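PDB 2F4Q: putative Type I topoisomerase from Deinococcus radiodurans, which probably relaxes DNA as a type IB topoisomerase, breaking and rejoining one strand without ATP. Local coordinates for residues G164-F169 against H180-D185. Sequence-based numbering, arbitrary orientation.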
loop_
_atom_site.group_PDB
_atom_site.type_symbol
_atom_site.label_atom_id
_atom_site.label_comp_id
_atom_site.label_asym_id
_atom_site.label_seq_id
_atom_site.Cartn_x
_atom_site.Cartn_y
_atom_site.Cartn_z
ATOM N N GLY A 164 -12.824 -22.428 -5.508
ATOM C CA GLY A 164 -12.874 -21.790 -6.822
ATOM C C GLY A 164 -11.952 -20.590 -6.860
ATOM O O GLY A 164 -10.746 -20.715 -6.634
ATOM N N ASN A 165 -12.522 -19.417 -7.120
ATOM C CA ASN A 165 -11.735 -18.193 -7.199
ATOM C C ASN A 165 -11.655 -17.428 -5.875
ATOM O O ASN A 165 -11.022 -16.372 -5.806
ATOM C CB ASN A 165 -12.266 -17.273 -8.304
ATOM C CG ASN A 165 -11.736 -17.637 -9.681
ATOM O OD1 ASN A 165 -10.710 -18.311 -9.822
ATOM N ND2 ASN A 165 -12.432 -17.179 -10.713
ATOM N N THR A 166 -12.288 -17.970 -4.836
ATOM C CA THR A 166 -12.315 -17.323 -3.519
ATOM C C THR A 166 -11.238 -17.876 -2.597
ATOM O O THR A 166 -11.093 -19.091 -2.444
ATOM C CB THR A 166 -13.697 -17.444 -2.848
ATOM O OG1 THR A 166 -14.693 -16.899 -3.721
ATOM C CG2 THR A 166 -13.723 -16.677 -1.521
ATOM N N VAL A 167 -10.480 -16.957 -2.012
ATOM C CA VAL A 167 -9.411 -17.279 -1.081
ATOM C C VAL A 167 -9.824 -16.704 0.268
ATOM O O VAL A 167 -10.036 -15.492 0.395
ATOM C CB VAL A 167 -8.057 -16.680 -1.553
ATOM C CG1 VAL A 167 -6.940 -17.108 -0.637
ATOM C CG2 VAL A 167 -7.743 -17.123 -2.978
ATOM N N THR A 168 -9.958 -17.571 1.269
ATOM C CA THR A 168 -10.401 -17.130 2.586
ATOM C C THR A 168 -9.299 -17.371 3.600
ATOM O O THR A 168 -8.834 -18.506 3.755
ATOM C CB THR A 168 -11.679 -17.867 3.034
ATOM O OG1 THR A 168 -12.710 -17.656 2.062
ATOM C CG2 THR A 168 -12.168 -17.339 4.395
ATOM N N PHE A 169 -8.902 -16.301 4.287
ATOM C CA PHE A 169 -7.874 -16.374 5.321
ATOM C C PHE A 169 -8.538 -16.305 6.689
ATOM O O PHE A 169 -9.376 -15.429 6.928
ATOM C CB PHE A 169 -6.863 -15.228 5.189
ATOM C CG PHE A 169 -6.109 -15.219 3.889
ATOM C CD1 PHE A 169 -4.903 -15.912 3.766
ATOM C CD2 PHE A 169 -6.603 -14.526 2.785
ATOM C CE1 PHE A 169 -4.198 -15.913 2.560
ATOM C CE2 PHE A 169 -5.904 -14.528 1.569
ATOM C CZ PHE A 169 -4.704 -15.209 1.462
ATOM N N HIS A 180 -10.236 -12.470 9.752
ATOM C CA HIS A 180 -10.930 -13.227 8.723
ATOM C C HIS A 180 -11.057 -12.312 7.510
ATOM O O HIS A 180 -11.569 -11.191 7.605
ATOM C CB HIS A 180 -12.315 -13.686 9.192
ATOM C CG HIS A 180 -13.136 -14.338 8.117
ATOM N ND1 HIS A 180 -13.829 -13.619 7.165
ATOM C CD2 HIS A 180 -13.370 -15.642 7.842
ATOM C CE1 HIS A 180 -14.454 -14.453 6.353
ATOM N NE2 HIS A 180 -14.198 -15.687 6.748
ATOM N N LYS A 181 -10.527 -12.773 6.386
ATOM C CA LYS A 181 -10.484 -11.973 5.170
ATOM C C LYS A 181 -10.734 -12.894 4.003
ATOM O O LYS A 181 -10.145 -13.968 3.923
ATOM C CB LYS A 181 -9.111 -11.320 5.000
ATOM C CG LYS A 181 -8.590 -10.588 6.226
ATOM C CD LYS A 181 -9.090 -9.157 6.290
ATOM C CE LYS A 181 -8.468 -8.451 7.491
ATOM N NZ LYS A 181 -8.444 -6.981 7.315
ATOM N N ALA A 182 -11.612 -12.480 3.099
ATOM C CA ALA A 182 -11.847 -13.255 1.897
ATOM C C ALA A 182 -11.737 -12.346 0.685
ATOM O O ALA A 182 -12.236 -11.216 0.699
ATOM C CB ALA A 182 -13.201 -13.929 1.952
ATOM N N THR A 183 -11.061 -12.832 -0.351
ATOM C CA THR A 183 -10.971 -12.096 -1.606
ATOM C C THR A 183 -11.230 -13.036 -2.778
ATOM O O THR A 183 -10.943 -14.235 -2.706
ATOM C CB THR A 183 -9.620 -11.334 -1.743
ATOM O OG1 THR A 183 -9.550 -10.674 -3.019
ATOM C CG2 THR A 183 -8.446 -12.270 -1.602
ATOM N N SER A 184 -11.804 -12.487 -3.841
ATOM C CA SER A 184 -12.068 -13.255 -5.042
ATOM C C SER A 184 -11.214 -12.706 -6.175
ATOM O O SER A 184 -11.387 -11.565 -6.603
ATOM C CB SER A 184 -13.556 -13.215 -5.397
ATOM O OG SER A 184 -14.335 -13.799 -4.367
ATOM N N ASP A 185 -10.266 -13.519 -6.624
ATOM C CA ASP A 185 -9.380 -13.157 -7.721
ATOM C C ASP A 185 -8.797 -14.429 -8.309
ATOM O O ASP A 185 -8.154 -15.210 -7.602
ATOM C CB ASP A 185 -8.266 -12.217 -7.248
ATOM C CG ASP A 185 -7.391 -11.722 -8.388
ATOM O OD1 ASP A 185 -6.176 -12.005 -8.365
ATOM O OD2 ASP A 185 -7.915 -11.058 -9.310
#
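Val167 with Thr183 and Phe169 with Lys181 are the hydrogen-bonded pairs of two antiparallel strands, whose N-to-C directions make an angle of 168° and whose axes come within 4.6 Å. Each pair is closed by two backbone bonds. The shortest joins Phe169 N to Lys181 O at 2.7 Å and is almost straight. One further bond, from Asp185 N to Asn165 O (3.1 Å), extends the ladder past the end of the strands and is more bent, at 147°. Thr166 and Ser184 form a non-hydrogen-bonded pair, but their side chains add a link of their own. Both hydroxyls lie anti to their carbonyl carbons (chi1 -56° in Thr166), which brings Thr166 OG1 to 3.2 Å from Ser184 OG. Thr168 and Ala182 share that face, with Thr168 OG1 3.8 Å from Ala182 CB. In one conformer His180 brings NE2 to 3.5 Å from Thr168 CG2, at a slant; a second conformer makes this contact doubtful. The two strands make the 166-172/178-184 beta hairpin, within a three-stranded antiparallel sheet of the topoisomerase IB catalytic core, in which strand 166-172 is the central one. Val167, Phe169, Lys181 and Thr183 occupy the opposite face. The Phe169 ring presents an edge to Lys181 O, with CD2 3.8 Å away. Helices 120-134 and 186-196 cover this face, and Phe136 packs edge-to-face with the Phe169 ring. Lys181 leads its ammonium group away from the hairpin, to a salt bridge with Asp277 and a hydrogen bond to Ala134 O. Asp185 N-caps helix 186-196: its OD1 accepts from Leu188 N and also bonds Thr187 OG1.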